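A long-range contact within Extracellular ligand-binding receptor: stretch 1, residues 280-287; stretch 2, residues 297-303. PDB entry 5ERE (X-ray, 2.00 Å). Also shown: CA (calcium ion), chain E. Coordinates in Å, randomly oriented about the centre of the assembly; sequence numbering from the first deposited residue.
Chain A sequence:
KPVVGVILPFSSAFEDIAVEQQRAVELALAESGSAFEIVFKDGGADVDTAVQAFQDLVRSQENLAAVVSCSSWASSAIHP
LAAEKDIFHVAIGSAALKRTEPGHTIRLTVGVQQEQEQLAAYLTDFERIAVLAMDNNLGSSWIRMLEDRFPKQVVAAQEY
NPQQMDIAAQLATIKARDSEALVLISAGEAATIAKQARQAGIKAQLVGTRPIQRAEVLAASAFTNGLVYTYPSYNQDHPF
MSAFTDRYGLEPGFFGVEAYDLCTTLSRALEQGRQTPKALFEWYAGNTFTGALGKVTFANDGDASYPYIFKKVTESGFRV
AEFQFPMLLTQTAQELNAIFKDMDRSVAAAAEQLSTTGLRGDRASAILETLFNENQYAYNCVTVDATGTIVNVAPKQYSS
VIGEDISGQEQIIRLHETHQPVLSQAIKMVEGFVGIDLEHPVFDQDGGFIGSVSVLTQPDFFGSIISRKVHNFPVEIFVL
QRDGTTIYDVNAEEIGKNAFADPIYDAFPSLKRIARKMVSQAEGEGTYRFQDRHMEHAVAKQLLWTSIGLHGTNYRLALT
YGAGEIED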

ATOM      1  N   LEU A 280       3.270  25.513 -14.010  1.00 42.16           N
ATOM      2  CA  LEU A 280       2.894  25.225 -12.635  1.00 37.34           C
ATOM      3  C   LEU A 280       2.704  23.726 -12.446  1.00 36.55           C
ATOM      4  O   LEU A 280       3.123  23.173 -11.435  1.00 39.80           O
ATOM      5  N   PHE A 281       2.082  23.068 -13.421  1.00 45.23           N
ATOM      6  CA  PHE A 281       1.937  21.617 -13.394  1.00 40.59           C
ATOM      7  C   PHE A 281       3.326  20.934 -13.391  1.00 41.95           C
ATOM      8  O   PHE A 281       3.595  20.060 -12.556  1.00 39.79           O
ATOM      9  N   GLU A 282       4.224  21.367 -14.271  1.00 40.40           N
ATOM     10  CA  GLU A 282       5.550  20.759 -14.347  1.00 38.57           C
ATOM     11  C   GLU A 282       6.379  20.983 -13.062  1.00 34.52           C
ATOM     12  O   GLU A 282       7.259  20.180 -12.697  1.00 33.93           O
ATOM     13  N   TRP A 283       6.121  22.087 -12.394  1.00 36.02           N
ATOM     14  CA  TRP A 283       6.739  22.331 -11.103  1.00 33.03           C
ATOM     15  C   TRP A 283       6.552  21.150 -10.168  1.00 40.55           C
ATOM     16  O   TRP A 283       7.451  20.785  -9.393  1.00 42.44           O
ATOM     17  N   TYR A 284       5.351  20.586 -10.207  1.00 33.66           N
ATOM     18  CA  TYR A 284       5.020  19.479  -9.313  1.00 37.26           C
ATOM     19  C   TYR A 284       5.294  18.116  -9.944  1.00 38.96           C
ATOM     20  O   TYR A 284       5.866  17.245  -9.292  1.00 31.18           O
ATOM     21  N   ALA A 285       4.915  17.945 -11.217  1.00 40.28           N
ATOM     22  CA  ALA A 285       4.912  16.636 -11.855  1.00 34.64           C
ATOM     23  C   ALA A 285       6.320  16.045 -11.879  1.00 43.04           C
ATOM     24  O   ALA A 285       7.246  16.673 -12.389  1.00 37.72           O
ATOM     25  N   GLY A 286       6.467  14.831 -11.353  1.00 35.03           N
ATOM     26  CA  GLY A 286       7.745  14.141 -11.279  1.00 30.88           C
ATOM     27  C   GLY A 286       8.628  14.534 -10.110  1.00 34.66           C
ATOM     28  O   GLY A 286       9.725  13.994  -9.938  1.00 37.85           O
ATOM     29  N   ASN A 287       8.174  15.479  -9.298  1.00 34.78           N
ATOM     30  CA  ASN A 287       9.050  16.038  -8.285  1.00 36.58           C
ATOM     31  C   ASN A 287       8.789  15.439  -6.938  1.00 37.52           C
ATOM     32  O   ASN A 287       7.709  14.912  -6.662  1.00 34.28           O
ATOM     33  N   THR A 297       6.035  12.552  -3.247  1.00 31.57           N
ATOM     34  CA  THR A 297       6.533  12.351  -4.620  1.00 37.66           C
ATOM     35  C   THR A 297       5.380  12.488  -5.583  1.00 35.64           C
ATOM     36  O   THR A 297       4.353  11.833  -5.396  1.00 37.44           O
ATOM     37  N   PHE A 298       5.516  13.292  -6.634  1.00 38.90           N
ATOM     38  CA  PHE A 298       4.414  13.393  -7.597  1.00 29.77           C
ATOM     39  C   PHE A 298       4.720  12.593  -8.870  1.00 41.92           C
ATOM     40  O   PHE A 298       5.802  12.710  -9.462  1.00 37.31           O
ATOM     41  N   ALA A 299       3.748  11.798  -9.304  1.00 32.84           N
ATOM     42  CA  ALA A 299       3.843  11.049 -10.561  1.00 33.72           C
ATOM     43  C   ALA A 299       3.779  12.019 -11.719  1.00 36.09           C
ATOM     44  O   ALA A 299       3.399  13.178 -11.521  1.00 36.75           O
ATOM     45  N   ASN A 300       4.104  11.545 -12.924  1.00 41.78           N
ATOM     46  CA  ASN A 300       3.921  12.338 -14.141  1.00 44.64           C
ATOM     47  C   ASN A 300       2.485  12.837 -14.349  1.00 43.75           C
ATOM     48  O   ASN A 300       2.302  13.889 -14.934  1.00 38.19           O
ATOM     49  N   ASP A 301       1.464  12.106 -13.886  1.00 47.05           N
ATOM     50  CA  ASP A 301       0.085  12.545 -14.113  1.00 39.22           C
ATOM     51  C   ASP A 301      -0.347  13.559 -13.052  1.00 41.20           C
ATOM     52  O   ASP A 301      -1.502  14.000 -13.024  1.00 37.26           O
ATOM     53  N   GLY A 302       0.569  13.938 -12.158  1.00 36.33           N
ATOM     54  CA  GLY A 302       0.264  14.992 -11.200  1.00 33.39           C
ATOM     55  C   GLY A 302      -0.330  14.561  -9.862  1.00 39.53           C
ATOM     56  O   GLY A 302      -0.894  15.379  -9.149  1.00 32.63           O
ATOM     57  N   ASP A 303      -0.154  13.298  -9.497  1.00 36.66           N
ATOM     58  CA  ASP A 303      -0.745  12.744  -8.275  1.00 39.01           C
ATOM     59  C   ASP A 303       0.339  12.550  -7.252  1.00 35.80           C
ATOM     60  O   ASP A 303       1.317  11.870  -7.556  1.00 34.29           O
TER

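The apolar heart of this contact is a pair of rings. F298, at chi1 -68° (m), is the side chain whose CA-to-CB bond points toward the other stretch, and it gives up the most surface to it. Y284 leaves its backbone sideways, also in m (-74°), and turns its ring edge toward the face of F298: centroids 5.4 Å apart, planes at 62°, Y284 CD1 to F298 CZ 3.8 Å. F281 takes t (-169°), which carries its ring end to the turn from A299 to G302; its CZ lies 3.6 Å from D301 O and its CE1 3.7 Å from N300 O, both carbonyls meeting the ring edge. A285 CB adds a small contact, 3.9 Å from N300 O.

Glycine makes room here. An ideal CB on G302 would sit 2.8 Å from F281 CZ, a clash, and the backbone angles of G302 themselves call for glycine.

The polar ties are backbone ones. F298 N donates to N287 O at 2.7 Å, nearly straight, while G286 N makes weak bonds to F298 O (2.9 Å) and A299 O (3.5 Å).

N287, in m, points its CB away and spends OD1 on calcium (2.3 Å). E282 OE2 binds the ion at 2.4 Å, joined by the carbonyls of E282 and A285; all the calcium ligands found in the two stretches belong to stretch 1, and none comes from stretch 2.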

ATOM      1  CB  LEU A 280       1.650  26.014 -12.255  1.00 38.03           C
ATOM      2  CG  LEU A 280       1.979  27.455 -11.915  1.00 39.64           C
ATOM      3  CD1 LEU A 280       0.751  28.296 -11.850  1.00 43.43           C
ATOM      4  CD2 LEU A 280       2.742  27.552 -10.623  1.00 41.86           C
ATOM      5  CB  PHE A 281       1.068  21.160 -14.578  1.00 37.76           C
ATOM      6  CG  PHE A 281       0.622  19.717 -14.518  1.00 44.47           C
ATOM      7  CD1 PHE A 281       1.470  18.698 -14.907  1.00 39.98           C
ATOM      8  CD2 PHE A 281      -0.673  19.391 -14.119  1.00 37.37           C
ATOM      9  CE1 PHE A 281       1.062  17.387 -14.867  1.00 41.61           C
ATOM     10  CE2 PHE A 281      -1.091  18.077 -14.076  1.00 39.45           C
ATOM     11  CZ  PHE A 281      -0.236  17.070 -14.443  1.00 40.09           C
ATOM     12  CB  GLU A 282       6.328  21.302 -15.574  1.00 42.56           C
ATOM     13  CG  GLU A 282       7.734  20.708 -15.690  1.00 40.71           C
ATOM     14  CD  GLU A 282       7.729  19.194 -15.873  1.00 41.31           C
ATOM     15  OE1 GLU A 282       7.103  18.754 -16.867  1.00 45.78           O
ATOM     16  OE2 GLU A 282       8.300  18.446 -15.022  1.00 45.70           O
ATOM     17  CB  TRP A 283       6.128  23.572 -10.471  1.00 32.94           C
ATOM     18  CG  TRP A 283       6.736  23.900  -9.191  1.00 35.45           C
ATOM     19  CD1 TRP A 283       6.328  23.491  -7.954  1.00 34.59           C
ATOM     20  CD2 TRP A 283       7.911  24.694  -8.997  1.00 35.62           C
ATOM     21  NE1 TRP A 283       7.171  23.995  -6.995  1.00 42.99           N
ATOM     22  CE2 TRP A 283       8.154  24.730  -7.605  1.00 45.71           C
ATOM     23  CE3 TRP A 283       8.775  25.377  -9.858  1.00 42.59           C
ATOM     24  CZ2 TRP A 283       9.206  25.430  -7.066  1.00 44.99           C
ATOM     25  CZ3 TRP A 283       9.831  26.080  -9.315  1.00 43.00           C
ATOM     26  CH2 TRP A 283      10.038  26.090  -7.930  1.00 41.32           C
ATOM     27  CB  TYR A 284       3.553  19.608  -8.881  1.00 39.88           C
ATOM     28  CG  TYR A 284       3.327  20.718  -7.878  1.00 31.77           C
ATOM     29  CD1 TYR A 284       3.560  20.519  -6.524  1.00 36.61           C
ATOM     30  CD2 TYR A 284       2.824  21.942  -8.284  1.00 28.72           C
ATOM     31  CE1 TYR A 284       3.365  21.545  -5.607  1.00 30.79           C
ATOM     32  CE2 TYR A 284       2.608  22.953  -7.400  1.00 36.99           C
ATOM     33  CZ  TYR A 284       2.875  22.757  -6.055  1.00 33.67           C
ATOM     34  OH  TYR A 284       2.614  23.784  -5.203  1.00 34.17           O
ATOM     35  CB  ALA A 285       4.330  16.742 -13.313  1.00 35.80           C
ATOM     36  CB  ASN A 287       8.923  17.576  -8.187  1.00 37.59           C
ATOM     37  CG  ASN A 287       9.618  18.280  -9.309  1.00 39.07           C
ATOM     38  OD1 ASN A 287       9.211  18.148 -10.460  1.00 36.38           O
ATOM     39  ND2 ASN A 287      10.676  19.047  -8.982  1.00 36.14           N
ATOM     40  CB  THR A 297       7.166  10.978  -4.782  1.00 40.94           C
ATOM     41  OG1 THR A 297       8.259  10.865  -3.867  1.00 49.63           O
ATOM     42  CG2 THR A 297       7.660  10.759  -6.200  1.00 44.88           C
ATOM     43  CB  PHE A 298       4.133  14.840  -7.954  1.00 39.38           C
ATOM     44  CG  PHE A 298       3.566  15.665  -6.848  1.00 36.16           C
ATOM     45  CD1 PHE A 298       4.408  16.204  -5.892  1.00 33.99           C
ATOM     46  CD2 PHE A 298       2.216  15.959  -6.780  1.00 34.70           C
ATOM     47  CE1 PHE A 298       3.937  17.004  -4.883  1.00 31.18           C
ATOM     48  CE2 PHE A 298       1.722  16.772  -5.761  1.00 28.99           C
ATOM     49  CZ  PHE A 298       2.611  17.308  -4.803  1.00 28.92           C
ATOM     50  CB  ALA A 299       2.676   9.998 -10.679  1.00 37.12           C
ATOM     51  CB  ASN A 300       4.351  11.535 -15.391  1.00 52.88           C
ATOM     52  CG  ASN A 300       5.861  11.304 -15.462  1.00 66.29           C
ATOM     53  OD1 ASN A 300       6.639  11.897 -14.700  1.00 63.08           O
ATOM     54  ND2 ASN A 300       6.285  10.449 -16.399  1.00 75.43           N
ATOM     55  CB  ASP A 301      -0.885  11.327 -14.173  1.00 49.08           C
ATOM     56  CG  ASP A 301      -1.006  10.562 -12.846  1.00 54.81           C
ATOM     57  OD1 ASP A 301      -0.320  10.898 -11.858  1.00 44.52           O
ATOM     58  OD2 ASP A 301      -1.799   9.594 -12.792  1.00 61.23           O
ATOM     59  CB  ASP A 303      -1.394  11.374  -8.531  1.00 34.12           C
ATOM     60  CG  ASP A 303      -2.839  11.454  -8.981  1.00 48.58           C
ATOM     61  OD1 ASP A 303      -3.490  12.503  -8.838  1.00 45.57           O
ATOM     62  OD2 ASP A 303      -3.324  10.420  -9.473  1.00 55.58           O
TER
HETATM   63 CA    CA E 604       8.763  18.506 -12.717  1.00 38.44          CA